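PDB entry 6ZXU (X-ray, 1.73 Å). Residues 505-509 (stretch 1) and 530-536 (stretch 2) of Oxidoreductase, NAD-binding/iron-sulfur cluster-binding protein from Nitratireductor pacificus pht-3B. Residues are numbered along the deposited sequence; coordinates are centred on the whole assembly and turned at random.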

# COMPACT_ATOMS: atom_id res chain seq x y z
N LEU A 505 12.53 3.86 -4.73
CA LEU A 505 12.65 3.44 -6.11
C LEU A 505 11.35 3.71 -6.87
O LEU A 505 10.26 3.68 -6.31
CB LEU A 505 12.98 1.95 -6.24
CG LEU A 505 14.51 1.73 -5.95
CD1 LEU A 505 14.65 1.62 -4.45
CD2 LEU A 505 15.03 0.57 -6.65
N LEU A 506 11.48 4.00 -8.16
CA LEU A 506 10.41 4.47 -8.96
C LEU A 506 10.04 3.44 -10.04
O LEU A 506 10.87 2.93 -10.76
CB LEU A 506 10.79 5.83 -9.56
CG LEU A 506 9.76 6.72 -10.24
CD1 LEU A 506 10.20 8.12 -10.15
CD2 LEU A 506 9.49 6.33 -11.70
N ASN A 507 8.75 3.13 -10.12
CA ASN A 507 8.16 2.15 -11.02
C ASN A 507 7.60 2.87 -12.24
O ASN A 507 7.07 3.97 -12.13
CB ASN A 507 7.02 1.38 -10.27
CG ASN A 507 6.26 0.45 -11.14
OD1 ASN A 507 5.33 0.81 -11.82
ND2 ASN A 507 6.70 -0.80 -11.17
N PRO A 508 7.71 2.28 -13.46
CA PRO A 508 7.29 3.04 -14.63
C PRO A 508 5.77 3.25 -14.76
O PRO A 508 5.33 4.09 -15.55
CB PRO A 508 7.88 2.24 -15.78
CG PRO A 508 8.08 0.89 -15.23
CD PRO A 508 8.42 1.06 -13.79
N PHE A 509 4.96 2.55 -13.99
CA PHE A 509 3.51 2.67 -14.12
C PHE A 509 2.90 3.41 -12.91
O PHE A 509 1.94 4.12 -13.12
CB PHE A 509 2.85 1.30 -14.28
CG PHE A 509 3.30 0.58 -15.52
CD1 PHE A 509 2.83 0.98 -16.74
CD2 PHE A 509 4.29 -0.37 -15.48
CE1 PHE A 509 3.28 0.38 -17.90
CE2 PHE A 509 4.72 -1.03 -16.63
CZ PHE A 509 4.26 -0.65 -17.84
N PRO A 530 16.61 -6.86 -13.43
CA PRO A 530 16.43 -5.41 -13.37
C PRO A 530 15.83 -4.79 -14.60
O PRO A 530 15.91 -5.37 -15.71
CB PRO A 530 17.85 -4.90 -13.14
CG PRO A 530 18.55 -6.02 -12.48
CD PRO A 530 17.95 -7.26 -13.02
N ILE A 531 15.29 -3.58 -14.46
CA ILE A 531 14.59 -2.91 -15.59
C ILE A 531 15.33 -1.61 -15.94
O ILE A 531 16.06 -1.05 -15.13
CB ILE A 531 13.10 -2.62 -15.32
CG1 ILE A 531 12.98 -1.80 -14.08
CG2 ILE A 531 12.31 -3.93 -15.29
CD1 ILE A 531 11.57 -1.36 -13.76
N ASP A 532 15.18 -1.20 -17.20
CA ASP A 532 15.73 0.06 -17.70
C ASP A 532 14.64 0.80 -18.49
O ASP A 532 14.31 0.38 -19.59
CB ASP A 532 16.93 -0.18 -18.55
CG ASP A 532 17.51 1.15 -19.13
OD1 ASP A 532 17.12 2.31 -18.79
OD2 ASP A 532 18.41 1.07 -19.97
N PHE A 533 14.06 1.85 -17.90
CA PHE A 533 13.08 2.59 -18.58
C PHE A 533 13.48 4.07 -18.77
O PHE A 533 12.62 4.96 -18.98
CB PHE A 533 11.70 2.46 -17.97
CG PHE A 533 11.58 2.97 -16.54
CD1 PHE A 533 11.94 2.17 -15.47
CD2 PHE A 533 10.95 4.16 -16.26
CE1 PHE A 533 11.79 2.57 -14.16
CE2 PHE A 533 10.80 4.59 -14.94
CZ PHE A 533 11.22 3.82 -13.88
N GLY A 534 14.76 4.31 -18.78
CA GLY A 534 15.25 5.63 -19.07
C GLY A 534 15.26 6.58 -17.87
O GLY A 534 15.47 7.74 -18.05
N LEU A 535 15.03 6.10 -16.64
CA LEU A 535 14.84 7.01 -15.50
C LEU A 535 16.08 7.77 -15.17
O LEU A 535 15.98 8.90 -14.71
CB LEU A 535 14.30 6.30 -14.27
CG LEU A 535 13.85 7.20 -13.14
CD1 LEU A 535 12.60 8.02 -13.53
CD2 LEU A 535 13.59 6.41 -11.91
N GLN A 536 17.26 7.21 -15.35
CA GLN A 536 18.51 7.96 -14.98
C GLN A 536 18.58 9.24 -15.76
O GLN A 536 18.71 10.33 -15.19
CB GLN A 536 19.78 7.13 -15.16
CG GLN A 536 19.80 5.83 -14.39
CD GLN A 536 19.39 6.02 -12.97
OE1 GLN A 536 20.07 6.72 -12.19
NE2 GLN A 536 18.24 5.41 -12.57

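The most distinctive feature of this contact is how one aromatic ring, that of Phe-533, is used on both face and edge while no hydrogen bond crosses between the stretches. Pro-508 CB lies 3.7 Å from the ring centroid and 13° off the ring normal, the geometry of a CH-pi interaction; the rigid pyrrolidine presents its C-H groups to the aromatic face without any rotamer to fix. At the edge, near the ring plane, Leu-506 O approaches Phe-533 CZ at 3.3 Å, a position where a carbonyl oxygen meets the electropositive rim of the ring. A chi1 of 62° (p) accompanies this placement of the phenyl group.

Apolar packing extends the contact. Leu-506 CD2 is 3.7 Å from Phe-533 CZ, and Leu-506 CB is 3.7 Å from Leu-535 CD2; Pro-508 CD meets Ile-531 CD1 at 4.0 Å. All five of these residues are buried and point CA-to-CB toward the opposing stretch, so aliphatic and aromatic groups suit the 244 Å² covered in total.

Two hydrogen bonds form within the stretches. The CA-to-CB bond of Asn-507 points away from the other stretch, and its OD1 accepts a hydrogen bond from Phe-509 N (2.8 Å, N-H...O angle 156°). Asp-532 OD1 accepts from Gly-534 N (3.1 Å, 159°). Gly-534, at the N-cap position, has phi/psi of 83/10, where a CB would jam against the preceding carbonyl oxygen.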